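Local coordinates for putative secreted cellulose-binding protein (Streptomyces coelicolor, PDB 4OY6), which is a copper-dependent lytic polysaccharide monooxygenase of family AA10 that oxidises cellulose, at residues N11-Q23 with C34-W48. Numbering follows the deposited sequence.
Sequences NYGCWERWGDDFQ and CWQAWQDDPNAMWNW. With ZN (zinc ion), chain J.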
loop_
_atom_site.group_PDB
_atom_site.type_symbol
_atom_site.label_atom_id
_atom_site.label_comp_id
_atom_site.label_asym_id
_atom_site.label_seq_id
_atom_site.Cartn_x
_atom_site.Cartn_y
_atom_site.Cartn_z
ATOM N N ASN A 11 5.035 -2.053 3.463
ATOM C CA ASN A 11 5.552 -3.184 4.220
ATOM C C ASN A 11 6.234 -4.200 3.325
ATOM O O ASN A 11 7.258 -4.774 3.719
ATOM C CB ASN A 11 4.511 -3.801 5.160
ATOM C CG ASN A 11 3.358 -4.477 4.463
ATOM O OD1 ASN A 11 2.871 -4.033 3.434
ATOM N ND2 ASN A 11 2.886 -5.514 5.069
ATOM N N TYR A 12 5.716 -4.451 2.120
ATOM C CA TYR A 12 6.446 -5.333 1.203
ATOM C C TYR A 12 7.821 -4.762 0.881
ATOM O O TYR A 12 8.808 -5.512 0.851
ATOM C CB TYR A 12 5.644 -5.619 -0.073
ATOM C CG TYR A 12 6.333 -6.590 -0.975
ATOM C CD1 TYR A 12 6.255 -7.953 -0.730
ATOM C CD2 TYR A 12 7.103 -6.154 -2.045
ATOM C CE1 TYR A 12 6.891 -8.850 -1.534
ATOM C CE2 TYR A 12 7.784 -7.052 -2.847
ATOM C CZ TYR A 12 7.657 -8.410 -2.579
ATOM O OH TYR A 12 8.282 -9.370 -3.347
ATOM N N GLY A 13 7.895 -3.457 0.644
ATOM C CA GLY A 13 9.170 -2.822 0.358
ATOM C C GLY A 13 10.144 -2.921 1.521
ATOM O O GLY A 13 11.310 -3.231 1.310
ATOM N N CYS A 14 9.681 -2.680 2.746
ATOM C CA CYS A 14 10.558 -2.830 3.889
ATOM C C CYS A 14 11.075 -4.264 4.008
ATOM O O CYS A 14 12.234 -4.467 4.406
ATOM C CB CYS A 14 9.890 -2.400 5.184
ATOM S SG CYS A 14 9.538 -0.622 5.330
ATOM N N TRP A 15 10.221 -5.237 3.721
ATOM C CA TRP A 15 10.623 -6.641 3.743
ATOM C C TRP A 15 11.617 -6.952 2.624
ATOM O O TRP A 15 12.645 -7.602 2.859
ATOM C CB TRP A 15 9.370 -7.525 3.639
ATOM C CG TRP A 15 9.687 -8.961 3.489
ATOM C CD1 TRP A 15 10.038 -9.826 4.476
ATOM C CD2 TRP A 15 9.767 -9.685 2.266
ATOM N NE1 TRP A 15 10.300 -11.055 3.950
ATOM C CE2 TRP A 15 10.140 -11.011 2.594
ATOM C CE3 TRP A 15 9.545 -9.354 0.922
ATOM C CZ2 TRP A 15 10.317 -11.995 1.625
ATOM C CZ3 TRP A 15 9.713 -10.332 -0.039
ATOM C CH2 TRP A 15 10.080 -11.644 0.312
ATOM N N GLU A 16 11.313 -6.517 1.408
ATOM C CA GLU A 16 12.166 -6.836 0.262
ATOM C C GLU A 16 13.554 -6.230 0.434
ATOM O O GLU A 16 14.551 -6.871 0.087
ATOM C CB GLU A 16 11.496 -6.349 -1.032
ATOM C CG GLU A 16 12.224 -6.658 -2.311
ATOM C CD GLU A 16 11.458 -6.167 -3.527
ATOM O OE1 GLU A 16 10.760 -5.113 -3.476
ATOM O OE2 GLU A 16 11.598 -6.837 -4.563
ATOM N N ARG A 17 13.611 -5.001 0.931
ATOM C CA ARG A 17 14.888 -4.302 1.015
ATOM C C ARG A 17 15.723 -4.715 2.217
ATOM O O ARG A 17 16.948 -4.698 2.135
ATOM C CB ARG A 17 14.706 -2.788 1.027
ATOM C CG ARG A 17 14.163 -2.241 -0.271
ATOM C CD ARG A 17 14.201 -0.693 -0.335
ATOM N NE ARG A 17 13.506 0.021 0.774
ATOM C CZ ARG A 17 12.209 0.248 0.796
ATOM N NH1 ARG A 17 11.425 -0.188 -0.194
ATOM N NH2 ARG A 17 11.686 0.880 1.806
ATOM N N TRP A 18 15.076 -5.068 3.325
ATOM C CA TRP A 18 15.762 -5.263 4.598
ATOM C C TRP A 18 15.585 -6.625 5.259
ATOM O O TRP A 18 16.199 -6.887 6.279
ATOM C CB TRP A 18 15.378 -4.180 5.601
ATOM C CG TRP A 18 15.684 -2.781 5.134
ATOM C CD1 TRP A 18 14.806 -1.855 4.653
ATOM C CD2 TRP A 18 16.973 -2.157 5.124
ATOM N NE1 TRP A 18 15.460 -0.702 4.318
ATOM C CE2 TRP A 18 16.796 -0.847 4.605
ATOM C CE3 TRP A 18 18.254 -2.555 5.543
ATOM C CZ2 TRP A 18 17.859 0.056 4.449
ATOM C CZ3 TRP A 18 19.317 -1.653 5.389
ATOM C CH2 TRP A 18 19.101 -0.364 4.852
ATOM N N GLY A 19 14.723 -7.480 4.705
ATOM C CA GLY A 19 14.388 -8.729 5.349
ATOM C C GLY A 19 15.560 -9.670 5.559
ATOM O O GLY A 19 15.532 -10.493 6.480
ATOM N N ASP A 20 16.571 -9.575 4.696
ATOM C CA ASP A 20 17.780 -10.386 4.819
ATOM C C ASP A 20 18.808 -9.766 5.769
ATOM O O ASP A 20 19.846 -10.369 6.008
ATOM C CB ASP A 20 18.419 -10.695 3.449
ATOM C CG ASP A 20 18.886 -9.455 2.715
ATOM O OD1 ASP A 20 18.611 -8.321 3.171
ATOM O OD2 ASP A 20 19.527 -9.619 1.653
ATOM N N ASP A 21 18.491 -8.598 6.332
ATOM C CA ASP A 21 19.432 -7.741 7.055
ATOM C C ASP A 21 18.656 -6.808 8.007
ATOM O O ASP A 21 18.918 -5.631 8.059
ATOM C CB ASP A 21 20.257 -6.946 6.000
ATOM C CG ASP A 21 21.551 -6.320 6.548
ATOM O OD1 ASP A 21 22.049 -6.732 7.617
ATOM O OD2 ASP A 21 22.080 -5.403 5.873
ATOM N N PHE A 22 17.682 -7.348 8.745
ATOM C CA PHE A 22 16.629 -6.500 9.355
ATOM C C PHE A 22 17.045 -5.795 10.636
ATOM O O PHE A 22 16.298 -4.949 11.117
ATOM C CB PHE A 22 15.319 -7.259 9.598
ATOM C CG PHE A 22 15.428 -8.275 10.645
ATOM C CD1 PHE A 22 15.992 -9.507 10.350
ATOM C CD2 PHE A 22 14.997 -8.011 11.936
ATOM C CE1 PHE A 22 16.158 -10.435 11.335
ATOM C CE2 PHE A 22 15.153 -8.972 12.939
ATOM C CZ PHE A 22 15.749 -10.163 12.635
ATOM N N GLN A 23 18.239 -6.099 11.145
ATOM C CA GLN A 23 18.812 -5.352 12.261
ATOM C C GLN A 23 20.022 -4.525 11.788
ATOM O O GLN A 23 20.800 -4.093 12.626
ATOM C CB GLN A 23 19.150 -6.295 13.431
ATOM C CG GLN A 23 17.894 -6.983 13.967
ATOM C CD GLN A 23 18.090 -7.642 15.307
ATOM O OE1 GLN A 23 19.026 -8.390 15.484
ATOM N NE2 GLN A 23 17.177 -7.388 16.246
ATOM N N CYS A 34 11.284 2.524 7.449
ATOM C CA CYS A 34 11.361 1.081 7.635
ATOM C C CYS A 34 11.895 0.743 9.012
ATOM O O CYS A 34 11.400 -0.187 9.640
ATOM C CB CYS A 34 12.160 0.400 6.545
ATOM S SG CYS A 34 11.323 0.281 4.948
ATOM N N TRP A 35 12.884 1.490 9.487
ATOM C CA TRP A 35 13.428 1.230 10.814
ATOM C C TRP A 35 12.349 1.320 11.887
ATOM O O TRP A 35 12.219 0.416 12.699
ATOM C CB TRP A 35 14.598 2.162 11.106
ATOM C CG TRP A 35 15.280 1.882 12.428
ATOM C CD1 TRP A 35 15.247 2.656 13.508
ATOM C CD2 TRP A 35 16.015 0.697 12.801
ATOM N NE1 TRP A 35 15.952 2.082 14.527
ATOM C CE2 TRP A 35 16.419 0.868 14.123
ATOM C CE3 TRP A 35 16.322 -0.521 12.149
ATOM C CZ2 TRP A 35 17.164 -0.109 14.829
ATOM C CZ3 TRP A 35 17.078 -1.485 12.831
ATOM C CH2 TRP A 35 17.478 -1.272 14.156
ATOM N N GLN A 36 11.543 2.364 11.864
ATOM C CA GLN A 36 10.534 2.508 12.912
ATOM C C GLN A 36 9.480 1.414 12.797
ATOM O O GLN A 36 8.944 0.978 13.806
ATOM C CB GLN A 36 9.923 3.911 12.935
ATOM C CG GLN A 36 9.136 4.334 11.706
ATOM C CD GLN A 36 7.674 3.882 11.677
ATOM O OE1 GLN A 36 6.977 3.931 12.698
ATOM N NE2 GLN A 36 7.178 3.512 10.510
ATOM N N ALA A 37 9.190 0.953 11.577
ATOM C CA ALA A 37 8.233 -0.145 11.385
ATOM C C ALA A 37 8.794 -1.454 11.955
ATOM O O ALA A 37 8.124 -2.158 12.699
ATOM C CB ALA A 37 7.885 -0.284 9.918
ATOM N N TRP A 38 10.039 -1.791 11.616
ATOM C CA TRP A 38 10.679 -2.992 12.153
ATOM C C TRP A 38 10.778 -2.946 13.673
ATOM O O TRP A 38 10.663 -3.981 14.326
ATOM C CB TRP A 38 12.072 -3.183 11.545
ATOM C CG TRP A 38 12.154 -3.745 10.145
ATOM C CD1 TRP A 38 12.430 -3.070 8.995
ATOM C CD2 TRP A 38 11.987 -5.112 9.771
ATOM N NE1 TRP A 38 12.452 -3.938 7.932
ATOM C CE2 TRP A 38 12.189 -5.200 8.394
ATOM C CE3 TRP A 38 11.715 -6.281 10.482
ATOM C CZ2 TRP A 38 12.129 -6.414 7.713
ATOM C CZ3 TRP A 38 11.633 -7.454 9.807
ATOM C CH2 TRP A 38 11.841 -7.515 8.449
ATOM N N GLN A 39 11.014 -1.762 14.233
ATOM C CA GLN A 39 11.071 -1.614 15.670
ATOM C C GLN A 39 9.717 -1.772 16.347
ATOM O O GLN A 39 9.634 -2.312 17.442
ATOM C CB GLN A 39 11.732 -0.283 16.064
ATOM C CG GLN A 39 13.172 -0.088 15.620
ATOM C CD GLN A 39 13.988 -1.345 15.568
ATOM O OE1 GLN A 39 14.373 -1.862 16.591
ATOM N NE2 GLN A 39 14.299 -1.822 14.354
ATOM N N ASP A 40 8.660 -1.348 15.686
ATOM C CA ASP A 40 7.324 -1.436 16.252
ATOM C C ASP A 40 6.787 -2.865 16.236
ATOM O O ASP A 40 6.307 -3.354 17.266
ATOM C CB ASP A 40 6.354 -0.542 15.483
ATOM C CG ASP A 40 4.983 -0.529 16.119
ATOM O OD1 ASP A 40 4.059 -1.150 15.590
ATOM O OD2 ASP A 40 4.856 0.057 17.204
ATOM N N ASP A 41 6.804 -3.501 15.072
ATOM C CA ASP A 41 6.358 -4.897 14.959
ATOM C C ASP A 41 7.000 -5.481 13.716
ATOM O O ASP A 41 6.554 -5.207 12.601
ATOM C CB ASP A 41 4.834 -5.058 14.908
ATOM C CG ASP A 41 4.403 -6.524 14.991
ATOM O OD1 ASP A 41 5.272 -7.401 14.863
ATOM O OD2 ASP A 41 3.208 -6.814 15.217
ATOM N N PRO A 42 8.077 -6.265 13.886
ATOM C CA PRO A 42 8.702 -6.895 12.733
ATOM C C PRO A 42 7.725 -7.716 11.897
ATOM O O PRO A 42 7.941 -7.904 10.702
ATOM C CB PRO A 42 9.767 -7.791 13.372
ATOM C CG PRO A 42 10.125 -7.117 14.636
ATOM C CD PRO A 42 8.821 -6.548 15.129
ATOM N N ASN A 43 6.680 -8.236 12.535
ATOM C CA ASN A 43 5.692 -9.036 11.806
ATOM C C ASN A 43 4.890 -8.262 10.775
ATOM O O ASN A 43 4.267 -8.869 9.915
ATOM C CB ASN A 43 4.750 -9.749 12.774
ATOM C CG ASN A 43 5.449 -10.806 13.597
ATOM O OD1 ASN A 43 6.504 -11.303 13.208
ATOM N ND2 ASN A 43 4.867 -11.149 14.734
ATOM N N ALA A 44 4.922 -6.930 10.835
ATOM C CA ALA A 44 4.346 -6.125 9.742
ATOM C C ALA A 44 5.030 -6.410 8.420
ATOM O O ALA A 44 4.425 -6.237 7.360
ATOM C CB ALA A 44 4.401 -4.650 10.067
ATOM N N MET A 45 6.312 -6.794 8.494
ATOM C CA MET A 45 7.121 -7.112 7.320
ATOM C C MET A 45 7.124 -8.623 7.058
ATOM O O MET A 45 6.946 -9.058 5.946
ATOM C CB MET A 45 8.540 -6.581 7.451
ATOM C CG MET A 45 8.680 -5.145 6.984
ATOM S SD MET A 45 7.651 -3.915 7.793
ATOM C CE MET A 45 8.321 -4.022 9.463
ATOM N N TRP A 46 7.325 -9.438 8.096
ATOM C CA TRP A 46 7.339 -10.899 7.870
ATOM C C TRP A 46 5.995 -11.349 7.294
ATOM O O TRP A 46 5.961 -12.130 6.347
ATOM C CB TRP A 46 7.655 -11.699 9.143
ATOM C CG TRP A 46 8.956 -11.379 9.784
ATOM C CD1 TRP A 46 9.149 -11.050 11.083
ATOM C CD2 TRP A 46 10.266 -11.366 9.173
ATOM N NE1 TRP A 46 10.492 -10.844 11.341
ATOM C CE2 TRP A 46 11.194 -11.021 10.181
ATOM C CE3 TRP A 46 10.748 -11.633 7.894
ATOM C CZ2 TRP A 46 12.553 -10.891 9.926
ATOM C CZ3 TRP A 46 12.108 -11.483 7.642
ATOM C CH2 TRP A 46 12.987 -11.115 8.654
ATOM N N ASN A 47 4.898 -10.826 7.857
ATOM C CA ASN A 47 3.555 -11.097 7.329
ATOM C C ASN A 47 3.201 -9.966 6.350
ATOM O O ASN A 47 2.308 -9.153 6.569
ATOM C CB ASN A 47 2.563 -11.227 8.458
ATOM C CG ASN A 47 1.214 -11.722 7.993
ATOM O OD1 ASN A 47 0.980 -11.848 6.800
ATOM N ND2 ASN A 47 0.323 -12.012 8.947
ATOM N N TRP A 48 3.914 -9.953 5.238
ATOM C CA TRP A 48 3.719 -8.877 4.292
ATOM C C TRP A 48 2.410 -9.047 3.537
ATOM O O TRP A 48 1.933 -8.076 2.945
ATOM C CB TRP A 48 4.859 -8.685 3.322
ATOM C CG TRP A 48 5.248 -9.873 2.618
ATOM C CD1 TRP A 48 6.319 -10.674 2.917
ATOM C CD2 TRP A 48 4.663 -10.406 1.399
ATOM N NE1 TRP A 48 6.409 -11.691 1.997
ATOM C CE2 TRP A 48 5.428 -11.535 1.045
ATOM C CE3 TRP A 48 3.592 -10.006 0.554
ATOM C CZ2 TRP A 48 5.121 -12.312 -0.064
ATOM C CZ3 TRP A 48 3.308 -10.761 -0.548
ATOM C CH2 TRP A 48 4.064 -11.913 -0.845
HETATM ZN ZN ZN J . 2.733 -1.500 17.311
HETATM O O HOH W 1 0.843 -5.414 2.189
HETATM O O HOH W 2 15.085 -4.260 13.617
HETATM O O HOH W 3 3.634 -3.183 18.191
HETATM O O HOH W 4 3.336 -0.402 18.822
HETATM O O HOH W 5 1.934 0.222 16.457
HETATM O O HOH W 6 1.348 -1.965 18.434
HETATM O O HOH W 7 1.705 -2.659 16.177
#
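Trp48 lays the CD1 corner of its indole over the middle of one face of Trp15, with Trp48 CD1 3.6 Å from Trp15 CD2. The two ring planes are tilted and the indoles meet obliquely. Trp48 also offers a face to Tyr12 in a T-shaped pair: Tyr12 comes in edge first, its CD1 3.6 Å from Trp48 CE3. What brings the Trp48 indole back against helix 11-18 is its first torsion, with CG lodged between the backbone N and the carbonyl carbon (chi1 53°). Along the edge of Trp15 lies the rim of Trp46, and Met45 packs its CB against that of Trp15; an alanine in place of Trp15 would probably open a gap between Trp46 and Trp48 and strip the Trp48 indole of one of its two aromatic neighbours on helix 11-18.

Further along, Phe22 works in two directions. Its CB sits squarely over the six-membered ring of Trp38, a CH-pi contact 3.6 Å from the ring centroid, while its own ring receives the edge of Trp46, CZ2 lying 3.7 Å from Phe22 CD1. Met45 CG covers the opposite face of Trp38, which is thus sandwiched.

A covalent bond and a hydrogen bond add to this aromatic cluster. Cys14 SG and Cys34 SG form a 2.0 Å disulfide that ties helix 11-18 to helix 34-40, whose axes run nearly perpendicular (94°). Asn11 ND2 donates a nearly straight 2.9 Å bond (168°) to Ala44 O, in the plane of its own amide, and a water lies within hydrogen-bonding distance of both Asn11 OD1 and Trp48 O.

Tyr12 and Trp48 also touch strand 2-6, placing the cluster against the beta-sandwich. Helices inserted between strands 2-6 and 52-54 fit the L2 region of AA10 monooxygenases, here stapled by a disulfide and packed round tryptophans.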